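Local coordinates for protein N-acetyl-beta-D glucosaminidase (Rhizomucor miehei CAU432, PDB 4ZM6) that probably hydrolyses N-acetyl-beta-glucosaminides as a glycoside hydrolase of family 3, and carries a GCN5-related glucosamine N-acetyltransferase region that binds acetyl-CoA, at residues A[392-397]-A[426-431]; A[437-442]-A[465-470]. One frame throughout, in Å; residues are numbered along the deposited sequence.

Contact 1: A[392-397]-A[426-431]; sequences ILFLAA and LEYIIY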
ATOM      1  N   ILE A 392      40.237  -6.192 -33.119  1.00 55.62           N
ATOM      2  CA  ILE A 392      39.107  -5.545 -32.465  1.00 55.52           C
ATOM      3  C   ILE A 392      39.200  -4.027 -32.625  1.00 54.02           C
ATOM      4  O   ILE A 392      40.212  -3.420 -32.264  1.00 54.54           O
ATOM      5  CB  ILE A 392      39.046  -5.882 -30.956  1.00 56.71           C
ATOM      6  CG1 ILE A 392      38.789  -7.382 -30.753  1.00 54.93           C
ATOM      7  CG2 ILE A 392      37.957  -5.056 -30.263  1.00 57.76           C
ATOM      8  CD1 ILE A 392      38.632  -7.811 -29.306  1.00 52.73           C
ATOM      9  N   LEU A 393      38.140  -3.418 -33.151  1.00 51.16           N
ATOM     10  CA  LEU A 393      38.063  -1.957 -33.257  1.00 49.04           C
ATOM     11  C   LEU A 393      37.175  -1.386 -32.156  1.00 47.68           C
ATOM     12  O   LEU A 393      35.972  -1.648 -32.125  1.00 46.58           O
ATOM     13  CB  LEU A 393      37.511  -1.549 -34.623  1.00 48.12           C
ATOM     14  CG  LEU A 393      37.424  -0.045 -34.888  1.00 48.54           C
ATOM     15  CD1 LEU A 393      38.739   0.661 -34.579  1.00 48.70           C
ATOM     16  CD2 LEU A 393      37.010   0.202 -36.327  1.00 49.54           C
ATOM     17  N   PHE A 394      37.769  -0.611 -31.254  1.00 45.75           N
ATOM     18  CA  PHE A 394      37.015   0.029 -30.187  1.00 46.35           C
ATOM     19  C   PHE A 394      36.848   1.514 -30.495  1.00 46.26           C
ATOM     20  O   PHE A 394      37.818   2.271 -30.473  1.00 44.32           O
ATOM     21  CB  PHE A 394      37.706  -0.176 -28.832  1.00 46.82           C
ATOM     22  CG  PHE A 394      37.043   0.548 -27.682  1.00 45.21           C
ATOM     23  CD1 PHE A 394      35.667   0.495 -27.502  1.00 44.58           C
ATOM     24  CD2 PHE A 394      37.802   1.265 -26.768  1.00 45.94           C
ATOM     25  CE1 PHE A 394      35.061   1.150 -26.444  1.00 44.71           C
ATOM     26  CE2 PHE A 394      37.202   1.920 -25.701  1.00 46.82           C
ATOM     27  CZ  PHE A 394      35.827   1.864 -25.542  1.00 45.04           C
ATOM     28  N   LEU A 395      35.611   1.910 -30.789  1.00 47.84           N
ATOM     29  CA  LEU A 395      35.266   3.302 -31.064  1.00 47.83           C
ATOM     30  C   LEU A 395      34.533   3.877 -29.863  1.00 49.09           C
ATOM     31  O   LEU A 395      33.501   3.346 -29.462  1.00 49.61           O
ATOM     32  CB  LEU A 395      34.377   3.388 -32.304  1.00 47.18           C
ATOM     33  CG  LEU A 395      34.932   2.733 -33.569  1.00 47.09           C
ATOM     34  CD1 LEU A 395      33.969   2.902 -34.733  1.00 46.53           C
ATOM     35  CD2 LEU A 395      36.298   3.308 -33.916  1.00 48.09           C
ATOM     36  N   ALA A 396      35.073   4.953 -29.289  1.00 50.10           N
ATOM     37  CA  ALA A 396      34.473   5.620 -28.131  1.00 50.66           C
ATOM     38  C   ALA A 396      34.088   7.051 -28.479  1.00 52.39           C
ATOM     39  O   ALA A 396      34.830   7.736 -29.168  1.00 55.42           O
ATOM     40  CB  ALA A 396      35.448   5.618 -26.971  1.00 50.31           C
ATOM     41  N   ALA A 397      32.933   7.502 -27.999  1.00 54.60           N
ATOM     42  CA  ALA A 397      32.469   8.874 -28.238  1.00 55.88           C
ATOM     43  C   ALA A 397      33.245   9.891 -27.401  1.00 56.71           C
ATOM     44  O   ALA A 397      33.718   9.572 -26.313  1.00 56.37           O
ATOM     45  CB  ALA A 397      30.983   8.981 -27.931  1.00 56.03           C
ATOM     46  N   LEU A 426      44.236  -4.472 -30.663  1.00 51.16           N
ATOM     47  CA  LEU A 426      43.142  -3.565 -30.374  1.00 52.46           C
ATOM     48  C   LEU A 426      43.440  -2.155 -30.873  1.00 51.92           C
ATOM     49  O   LEU A 426      44.545  -1.651 -30.674  1.00 51.88           O
ATOM     50  CB  LEU A 426      42.928  -3.535 -28.856  1.00 54.64           C
ATOM     51  CG  LEU A 426      41.768  -2.714 -28.285  1.00 55.81           C
ATOM     52  CD1 LEU A 426      40.435  -3.367 -28.611  1.00 56.81           C
ATOM     53  CD2 LEU A 426      41.931  -2.558 -26.783  1.00 57.12           C
ATOM     54  N   GLU A 427      42.451  -1.526 -31.511  1.00 50.21           N
ATOM     55  CA  GLU A 427      42.551  -0.124 -31.916  1.00 51.24           C
ATOM     56  C   GLU A 427      41.516   0.732 -31.184  1.00 53.26           C
ATOM     57  O   GLU A 427      40.315   0.455 -31.243  1.00 56.28           O
ATOM     58  CB  GLU A 427      42.358   0.014 -33.423  1.00 51.65           C
ATOM     59  CG  GLU A 427      42.588   1.426 -33.945  1.00 50.75           C
ATOM     60  CD  GLU A 427      42.714   1.485 -35.453  1.00 49.15           C
ATOM     61  OE1 GLU A 427      43.292   2.476 -35.961  1.00 47.34           O
ATOM     62  OE2 GLU A 427      42.238   0.542 -36.121  1.00 46.74           O
ATOM     63  N   TYR A 428      41.969   1.803 -30.586  1.00 52.72           N
ATOM     64  CA  TYR A 428      41.106   2.625 -29.806  1.00 52.19           C
ATOM     65  C   TYR A 428      41.081   3.989 -30.423  1.00 52.77           C
ATOM     66  O   TYR A 428      42.079   4.654 -30.531  1.00 54.61           O
ATOM     67  CB  TYR A 428      41.646   2.635 -28.400  1.00 20.00           C
ATOM     68  CG  TYR A 428      41.117   3.646 -27.448  1.00 20.00           C
ATOM     69  CD1 TYR A 428      41.955   4.221 -26.556  1.00 20.00           C
ATOM     70  CD2 TYR A 428      39.796   3.979 -27.396  1.00 20.00           C
ATOM     71  CE1 TYR A 428      41.518   5.117 -25.650  1.00 20.00           C
ATOM     72  CE2 TYR A 428      39.348   4.891 -26.485  1.00 20.00           C
ATOM     73  CZ  TYR A 428      40.237   5.453 -25.623  1.00 20.00           C
ATOM     74  OH  TYR A 428      39.878   6.363 -24.692  1.00 20.00           O
ATOM     75  N   ILE A 429      39.909   4.376 -30.862  1.00 51.59           N
ATOM     76  CA  ILE A 429      39.666   5.668 -31.499  1.00 51.44           C
ATOM     77  C   ILE A 429      38.534   6.373 -30.785  1.00 50.56           C
ATOM     78  O   ILE A 429      37.478   5.788 -30.562  1.00 51.23           O
ATOM     79  CB  ILE A 429      39.250   5.505 -32.976  1.00 52.91           C
ATOM     80  CG1 ILE A 429      40.409   4.934 -33.796  1.00 53.39           C
ATOM     81  CG2 ILE A 429      38.790   6.839 -33.557  1.00 51.97           C
ATOM     82  CD1 ILE A 429      39.999   4.406 -35.154  1.00 54.18           C
ATOM     83  N   ILE A 430      38.751   7.639 -30.453  1.00 50.85           N
ATOM     84  CA  ILE A 430      37.699   8.484 -29.900  1.00 49.93           C
ATOM     85  C   ILE A 430      37.079   9.306 -31.041  1.00 52.55           C
ATOM     86  O   ILE A 430      37.675  10.266 -31.528  1.00 52.60           O
ATOM     87  CB  ILE A 430      38.253   9.376 -28.776  1.00 46.87           C
ATOM     88  CG1 ILE A 430      38.883   8.485 -27.696  1.00 45.41           C
ATOM     89  CG2 ILE A 430      37.156  10.259 -28.199  1.00 45.60           C
ATOM     90  CD1 ILE A 430      39.637   9.237 -26.623  1.00 45.26           C
ATOM     91  N   TYR A 431      35.890   8.896 -31.475  1.00 56.55           N
ATOM     92  CA  TYR A 431      35.198   9.524 -32.604  1.00 59.45           C
ATOM     93  C   TYR A 431      34.360  10.716 -32.149  1.00 64.16           C
ATOM     94  O   TYR A 431      33.827  10.728 -31.039  1.00 66.99           O
ATOM     95  CB  TYR A 431      34.316   8.506 -33.352  1.00 60.01           C
ATOM     96  CG  TYR A 431      33.111   7.995 -32.576  1.00 61.36           C
ATOM     97  CD1 TYR A 431      33.209   6.880 -31.749  1.00 60.64           C
ATOM     98  CD2 TYR A 431      31.871   8.621 -32.678  1.00 62.62           C
ATOM     99  CE1 TYR A 431      32.118   6.413 -31.037  1.00 60.62           C
ATOM    100  CE2 TYR A 431      30.774   8.160 -31.971  1.00 61.35           C
ATOM    101  CZ  TYR A 431      30.901   7.055 -31.150  1.00 61.08           C
ATOM    102  OH  TYR A 431      29.816   6.587 -30.441  1.00 58.31           O
TER
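Leu393 and Glu427 lie side by side on one face of a parallel sheet, where CD1 of Leu393 rests against CB and CG of Glu427 and also lies 4.0 Å from Ile429 CD1. The next ridge on this face is Leu395, which runs alongside Ile429 and brings CD2 to 3.8 Å from Ile429 CB. Tyr431 closes the row. Its chi1 of 68° puts CG between the backbone N and the carbonyl carbon, and the ring lies across Ala397 of the neighbouring strand, whose CB is near Tyr431 CZ and OH. CA of Ala397 sits over one ring face, 3.9 Å from the ring centroid, as a CH-pi contact. The backbone C of Leu395 lies at the ring edge, 3.7 Å from Tyr431 CE1, and Leu395 CB touches Tyr431 CD1.

On the opposite face CD1 of Leu426 touches both Ile392 CG2 and Phe394 CB, 4.2 Å from the latter. The Phe394 and Tyr428 rings point the same way with planes 17° apart, but are slid so far that they barely overlap, their centroids 5.4 Å apart. Ala396 CB lies in plane at the edge of the Tyr428 ring, 4.0 Å from Tyr428 CE2.

Residue faces residue in an unbroken parallel register, Ile392 with Leu426 through Ala397 with Tyr431. Phe394 and Ala396 each use both N and O toward 426-431, whereas Leu393 and Leu395 bond to strand 447-452. Strand 426-431 is outermost at this end of the sheet. Five backbone hydrogen bonds therefore join the pair, and the matching of its two faces falls to mainly apolar side chains.

Contact 2: A[437-442]-A[465-470]; sequences DLSQKI and VQQAQK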
ATOM      1  N   ASP A 437      35.742   9.657 -42.183  1.00 69.20           N
ATOM      2  CA  ASP A 437      34.986   8.424 -42.397  1.00 68.00           C
ATOM      3  C   ASP A 437      35.801   7.159 -42.074  1.00 70.33           C
ATOM      4  O   ASP A 437      36.885   6.949 -42.617  1.00 71.84           O
ATOM      5  CB  ASP A 437      34.485   8.368 -43.840  1.00 66.50           C
ATOM      6  CG  ASP A 437      33.512   7.233 -44.073  1.00 67.07           C
ATOM      7  OD1 ASP A 437      32.484   7.176 -43.364  1.00 66.97           O
ATOM      8  OD2 ASP A 437      33.779   6.401 -44.964  1.00 65.96           O
ATOM      9  N   LEU A 438      35.249   6.317 -41.203  1.00 70.30           N
ATOM     10  CA  LEU A 438      35.941   5.138 -40.689  1.00 69.95           C
ATOM     11  C   LEU A 438      35.421   3.829 -41.279  1.00 71.28           C
ATOM     12  O   LEU A 438      35.796   2.749 -40.820  1.00 71.20           O
ATOM     13  CB  LEU A 438      35.807   5.102 -39.167  1.00 69.62           C
ATOM     14  CG  LEU A 438      36.630   6.179 -38.460  1.00 70.62           C
ATOM     15  CD1 LEU A 438      35.939   6.670 -37.200  1.00 70.77           C
ATOM     16  CD2 LEU A 438      38.026   5.663 -38.153  1.00 71.70           C
ATOM     17  N   SER A 439      34.572   3.924 -42.300  1.00 72.60           N
ATOM     18  CA  SER A 439      33.979   2.743 -42.927  1.00 74.27           C
ATOM     19  C   SER A 439      34.978   1.602 -43.067  1.00 75.48           C
ATOM     20  O   SER A 439      34.746   0.514 -42.552  1.00 80.17           O
ATOM     21  CB  SER A 439      33.417   3.092 -44.307  1.00 74.92           C
ATOM     22  OG  SER A 439      32.483   4.151 -44.217  1.00 76.24           O
ATOM     23  N   GLN A 440      36.095   1.871 -43.737  1.00 79.13           N
ATOM     24  CA  GLN A 440      37.081   0.836 -44.090  1.00 79.75           C
ATOM     25  C   GLN A 440      37.614   0.057 -42.884  1.00 74.88           C
ATOM     26  O   GLN A 440      37.852  -1.145 -42.975  1.00 71.42           O
ATOM     27  CB  GLN A 440      38.245   1.460 -44.874  1.00 83.55           C
ATOM     28  CG  GLN A 440      39.270   0.449 -45.375  1.00 87.31           C
ATOM     29  CD  GLN A 440      40.191   0.986 -46.465  1.00 91.07           C
ATOM     30  OE1 GLN A 440      41.091   0.281 -46.927  1.00 93.47           O
ATOM     31  NE2 GLN A 440      39.973   2.229 -46.883  1.00 90.90           N
ATOM     32  N   LYS A 441      37.785   0.740 -41.758  1.00 73.59           N
ATOM     33  CA  LYS A 441      38.271   0.095 -40.536  1.00 73.36           C
ATOM     34  C   LYS A 441      37.195  -0.835 -39.976  1.00 72.50           C
ATOM     35  O   LYS A 441      37.493  -1.931 -39.498  1.00 73.59           O
ATOM     36  CB  LYS A 441      38.672   1.134 -39.480  1.00 72.63           C
ATOM     37  CG  LYS A 441      39.360   2.372 -40.043  1.00 73.61           C
ATOM     38  CD  LYS A 441      40.276   3.050 -39.034  1.00 74.02           C
ATOM     39  CE  LYS A 441      41.703   2.534 -39.124  1.00 73.62           C
ATOM     40  NZ  LYS A 441      42.657   3.465 -38.464  1.00 73.88           N
ATOM     41  N   ILE A 442      35.945  -0.392 -40.065  1.00 69.81           N
ATOM     42  CA  ILE A 442      34.802  -1.134 -39.543  1.00 69.12           C
ATOM     43  C   ILE A 442      34.570  -2.448 -40.292  1.00 70.31           C
ATOM     44  O   ILE A 442      34.264  -3.468 -39.673  1.00 73.86           O
ATOM     45  CB  ILE A 442      33.522  -0.269 -39.581  1.00 67.93           C
ATOM     46  CG1 ILE A 442      33.683   0.954 -38.669  1.00 65.63           C
ATOM     47  CG2 ILE A 442      32.299  -1.078 -39.156  1.00 68.76           C
ATOM     48  CD1 ILE A 442      32.787   2.112 -39.043  1.00 66.00           C
ATOM     49  N   VAL A 465      26.858   4.667 -34.955  1.00 51.06           N
ATOM     50  CA  VAL A 465      26.326   3.343 -34.643  1.00 51.59           C
ATOM     51  C   VAL A 465      25.508   2.780 -35.809  1.00 52.13           C
ATOM     52  O   VAL A 465      25.609   1.593 -36.118  1.00 50.49           O
ATOM     53  CB  VAL A 465      25.479   3.369 -33.344  1.00 53.16           C
ATOM     54  CG1 VAL A 465      24.737   2.055 -33.134  1.00 54.07           C
ATOM     55  CG2 VAL A 465      26.355   3.667 -32.134  1.00 52.56           C
ATOM     56  N   GLN A 466      24.698   3.628 -36.442  1.00 55.20           N
ATOM     57  CA  GLN A 466      23.911   3.235 -37.619  1.00 56.30           C
ATOM     58  C   GLN A 466      24.806   2.866 -38.791  1.00 58.44           C
ATOM     59  O   GLN A 466      24.502   1.936 -39.541  1.00 58.43           O
ATOM     60  CB  GLN A 466      22.991   4.369 -38.059  1.00 57.50           C
ATOM     61  CG  GLN A 466      21.753   4.539 -37.202  1.00 59.84           C
ATOM     62  CD  GLN A 466      20.980   5.804 -37.532  1.00 62.37           C
ATOM     63  OE1 GLN A 466      21.552   6.808 -37.973  1.00 62.25           O
ATOM     64  NE2 GLN A 466      19.672   5.766 -37.312  1.00 63.00           N
ATOM     65  N   GLN A 467      25.893   3.617 -38.952  1.00 59.56           N
ATOM     66  CA  GLN A 467      26.878   3.335 -39.988  1.00 63.49           C
ATOM     67  C   GLN A 467      27.495   1.960 -39.743  1.00 63.15           C
ATOM     68  O   GLN A 467      27.453   1.091 -40.611  1.00 63.51           O
ATOM     69  CB  GLN A 467      27.967   4.420 -40.005  1.00 66.73           C
ATOM     70  CG  GLN A 467      28.983   4.294 -41.139  1.00 69.90           C
ATOM     71  CD  GLN A 467      30.135   5.290 -41.048  1.00 72.57           C
ATOM     72  OE1 GLN A 467      31.080   5.231 -41.842  1.00 74.53           O
ATOM     73  NE2 GLN A 467      30.069   6.205 -40.083  1.00 71.76           N
ATOM     74  N   ALA A 468      28.045   1.772 -38.546  1.00 63.07           N
ATOM     75  CA  ALA A 468      28.726   0.528 -38.184  1.00 64.11           C
ATOM     76  C   ALA A 468      27.801  -0.686 -38.243  1.00 65.25           C
ATOM     77  O   ALA A 468      28.236  -1.784 -38.579  1.00 69.03           O
ATOM     78  CB  ALA A 468      29.343   0.651 -36.799  1.00 63.58           C
ATOM     79  N   GLN A 469      26.531  -0.484 -37.911  1.00 65.36           N
ATOM     80  CA  GLN A 469      25.519  -1.534 -38.028  1.00 66.85           C
ATOM     81  C   GLN A 469      25.458  -2.102 -39.452  1.00 65.84           C
ATOM     82  O   GLN A 469      25.289  -3.305 -39.635  1.00 66.01           O
ATOM     83  CB  GLN A 469      24.148  -0.991 -37.579  1.00 70.28           C
ATOM     84  CG  GLN A 469      22.913  -1.739 -38.080  1.00 72.65           C
ATOM     85  CD  GLN A 469      22.746  -3.137 -37.506  1.00 75.24           C
ATOM     86  OE1 GLN A 469      21.820  -3.853 -37.882  1.00 76.90           O
ATOM     87  NE2 GLN A 469      23.631  -3.532 -36.593  1.00 78.24           N
ATOM     88  N   LYS A 470      25.597  -1.233 -40.451  1.00 66.84           N
ATOM     89  CA  LYS A 470      25.554  -1.653 -41.854  1.00 66.97           C
ATOM     90  C   LYS A 470      26.806  -2.408 -42.280  1.00 65.16           C
ATOM     91  O   LYS A 470      26.729  -3.293 -43.126  1.00 68.43           O
ATOM     92  CB  LYS A 470      25.360  -0.446 -42.781  1.00 68.83           C
ATOM     93  CG  LYS A 470      23.972   0.169 -42.728  1.00 70.80           C
ATOM     94  CD  LYS A 470      23.880   1.394 -43.622  1.00 73.75           C
ATOM     95  CE  LYS A 470      22.442   1.694 -44.027  1.00 76.47           C
ATOM     96  NZ  LYS A 470      21.552   1.954 -42.860  1.00 76.99           N
TER
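Gln467 reaches from helix 459-471 toward Asp437 and Ser439, at the start of helix 439-444, and supplies the polar part of this small contact. Its chain is fully stretched, with CG anti to the backbone N (chi1 -175°), and its amide carbon CD ends 3.8 Å from Asp437 OD1. Ser439 OG lies a little further off, 4.1 Å from the same Gln467 CD. The Asp437 and Gln467 side chains approach at a slant, yet their carboxylate and amide planes are only 4° apart. Within 437-442 Ser439 OG donates to Asp437 OD2 at 2.7 Å, arriving on the syn side of that oxygen and 24° out of the carboxylate plane. This bond ties the Asp437 carboxylate to the first turn of the helix, for which Leu438 is the N-cap residue.

Strand 426-431, helix 439-444 and strand 447-452 form a beta-alpha-beta crossover between parallel strands, with strand 392-397 between the two in the sheet. Helix 459-471 comes next in the chain, and both helices pack on the sheet face that carries Leu393 and Tyr431. Strand 447-452 contributes Val448 and Ile450 beneath them.

The apolar part rests on one methyl group. Ile442, directed at the other helix, has CG2 anti to its backbone N, and this methyl touches Ala468 at 4.0 Å from CA and 4.2 Å from CB. CA of Ile442 and CA of Ala468 are 6.4 Å apart. Beyond the two segments Ile442 also meets Met464 and Leu471 of helix 459-471 and rests on Val448, while Ala468 lies on Ile450.

In the fold
Contacts 1 and 2 follow one another along the chain: strand 426-431 is followed, after a loop, by helix 439-444, which packs back on the strand pair. Their centres are about 12 Å apart and they touch directly. Glu427 OE1 of contact 1 forms a salt bridge with Lys441 NZ of contact 2 at 2.8 Å. Beside it Leu393 CD2 packs 3.7 Å from Lys441 CB, and Ile429 CD1 lies 3.8 Å from Leu438 CD2. The second helix joins in as well, since Tyr431 touches Gln461 and Met464 of helix 459-471. Both contacts belong to one alpha/beta domain, away from the acetyl-CoA site formed around residues such as Leu616 and Gly626.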